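Local atomic coordinates of orphan protein TM0875 (Thermotoga maritima, PDB entry 1O22), a protein that is of unknown function, an orphan protein with a new fold whose assembly holds two copies of the chain. Residues 125-129 with 130-134. Numbering follows the deposited sequence. Where two conformers were deposited one is given.
Sequences IYVPY and SSVKK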
loop_
_atom_site.group_PDB
_atom_site.type_symbol
_atom_site.label_atom_id
_atom_site.label_comp_id
_atom_site.label_asym_id
_atom_site.label_seq_id
_atom_site.Cartn_x
_atom_site.Cartn_y
_atom_site.Cartn_z
ATOM N N ILE A 125 -9.516 -9.923 1.811
ATOM C CA ILE A 125 -10.050 -11.048 2.509
ATOM C C ILE A 125 -10.269 -12.203 1.581
ATOM O O ILE A 125 -10.538 -12.029 0.402
ATOM C CB ILE A 125 -11.334 -10.666 3.273
ATOM C CG1 ILE A 125 -12.460 -10.301 2.343
ATOM C CG2 ILE A 125 -11.021 -9.490 4.284
ATOM C CD1 ILE A 125 -13.792 -10.221 3.092
ATOM N N TYR A 126 -10.080 -13.386 2.134
ATOM C CA TYR A 126 -10.139 -14.640 1.399
ATOM C C TYR A 126 -11.091 -15.510 2.140
ATOM O O TYR A 126 -10.977 -15.665 3.366
ATOM C CB TYR A 126 -8.765 -15.299 1.364
ATOM C CG TYR A 126 -7.755 -14.421 0.726
ATOM C CD1 TYR A 126 -7.518 -14.480 -0.640
ATOM C CD2 TYR A 126 -7.030 -13.503 1.495
ATOM C CE1 TYR A 126 -6.584 -13.623 -1.225
ATOM C CE2 TYR A 126 -6.133 -12.696 0.948
ATOM C CZ TYR A 126 -5.894 -12.751 -0.418
ATOM O OH TYR A 126 -4.966 -11.886 -0.921
ATOM N N VAL A 127 -12.082 -16.023 1.428
ATOM C CA VAL A 127 -13.072 -16.868 2.039
ATOM C C VAL A 127 -13.286 -18.110 1.177
ATOM O O VAL A 127 -13.220 -18.056 -0.051
ATOM C CB VAL A 127 -14.400 -16.142 2.234
ATOM C CG1 VAL A 127 -14.320 -15.161 3.403
ATOM C CG2 VAL A 127 -14.835 -15.420 0.945
ATOM N N PRO A 128 -13.561 -19.229 1.816
ATOM C CA PRO A 128 -13.808 -20.451 1.068
ATOM C C PRO A 128 -15.177 -20.449 0.429
ATOM O O PRO A 128 -16.171 -20.017 1.027
ATOM C CB PRO A 128 -13.702 -21.559 2.130
ATOM C CG PRO A 128 -13.828 -20.909 3.428
ATOM C CD PRO A 128 -13.682 -19.423 3.266
ATOM N N TYR A 129 -15.227 -20.942 -0.795
ATOM C CA TYR A 129 -16.477 -21.027 -1.516
ATOM C C TYR A 129 -17.590 -21.625 -0.644
ATOM O O TYR A 129 -18.711 -21.082 -0.535
ATOM C CB TYR A 129 -16.304 -21.895 -2.763
ATOM C CG TYR A 129 -17.625 -22.260 -3.460
ATOM C CD1 TYR A 129 -18.458 -21.258 -3.988
ATOM C CD2 TYR A 129 -18.046 -23.587 -3.565
ATOM C CE1 TYR A 129 -19.676 -21.564 -4.607
ATOM C CE2 TYR A 129 -19.267 -23.917 -4.201
ATOM C CZ TYR A 129 -20.079 -22.892 -4.714
ATOM O OH TYR A 129 -21.282 -23.169 -5.344
ATOM N N SER A 130 -17.253 -22.750 -0.033
ATOM C CA SER A 130 -18.198 -23.496 0.739
ATOM C C SER A 130 -18.837 -22.672 1.892
ATOM O O SER A 130 -19.980 -22.929 2.246
ATOM C CB SER A 130 -17.511 -24.748 1.275
ATOM O OG SER A 130 -16.344 -24.415 2.002
ATOM N N SER A 131 -18.099 -21.711 2.460
ATOM C CA SER A 131 -18.614 -20.856 3.539
ATOM C C SER A 131 -19.505 -19.647 3.140
ATOM O O SER A 131 -20.247 -19.117 3.965
ATOM C CB SER A 131 -17.448 -20.336 4.373
ATOM O OG SER A 131 -16.899 -21.404 5.111
ATOM N N VAL A 132 -19.396 -19.186 1.909
ATOM C CA VAL A 132 -20.054 -17.930 1.514
ATOM C C VAL A 132 -20.960 -18.140 0.312
ATOM O O VAL A 132 -21.230 -17.173 -0.392
ATOM C CB VAL A 132 -19.029 -16.842 1.170
ATOM C CG1 VAL A 132 -18.137 -16.570 2.390
ATOM C CG2 VAL A 132 -18.179 -17.232 -0.063
ATOM N N LYS A 133 -21.419 -19.395 0.123
ATOM C CA LYS A 133 -22.172 -19.841 -1.059
ATOM C C LYS A 133 -23.466 -19.038 -1.232
ATOM O O LYS A 133 -23.871 -18.725 -2.349
ATOM C CB LYS A 133 -22.512 -21.366 -0.977
ATOM C CG LYS A 133 -21.679 -22.300 -1.859
ATOM C CD LYS A 133 -21.649 -23.778 -1.360
ATOM C CE LYS A 133 -22.979 -24.532 -1.612
ATOM N NZ LYS A 133 -24.054 -24.173 -0.641
ATOM N N LYS A 134 -24.124 -18.762 -0.120
ATOM C CA LYS A 134 -25.383 -18.052 -0.139
ATOM C C LYS A 134 -25.240 -16.693 0.533
ATOM O O LYS A 134 -26.227 -16.165 1.011
ATOM C CB LYS A 134 -26.487 -18.882 0.557
ATOM C CG LYS A 134 -26.553 -20.338 0.115
ATOM C CD LYS A 134 -27.858 -21.031 0.510
ATOM C CE LYS A 134 -27.723 -22.551 0.441
ATOM N NZ LYS A 134 -29.011 -23.271 0.682
#
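The aliphatic chain of Lys133 lies over one face of the Tyr129 ring, its CG 3.6 Å from the ring centroid in a CH-pi contact displaced toward CZ; Lys133 CG and Tyr129 CZ are 3.3 Å apart. With Tyr129 CG trans to its backbone N (chi1 169°), the ring is swung alongside its own carbonyl carbon, where Lys133 CG meets it. A lysine suits this exposed place because its methylenes can cover an aromatic face while bends at chi3 and chi4 redirect the amine. In the backbone the chain makes a tight turn: Ser131 N donates to Pro128 O at 2.9 Å and Val132 N to Tyr129 O at 3.2 Å. A proline lacks an N-H but keeps its carbonyl, and Pro128 CG rests 3.5 Å from Ser131 OG, a hydroxyl that bonds to Asp113. On the side toward Leu140, which Val132 also touches, Val132 CG1 meets Val127 CB at 3.8 Å, the two branched side chains crossing at about a right angle. Replacing Val132 with an alanine would probably open a gap beside Val127 and Leu140, since both methyls would be gone. The turn follows strand 122-128 and leads toward helix 137-152, which carries Leu140, while Val132 also touches Val65 of the neighbouring strand 56-66.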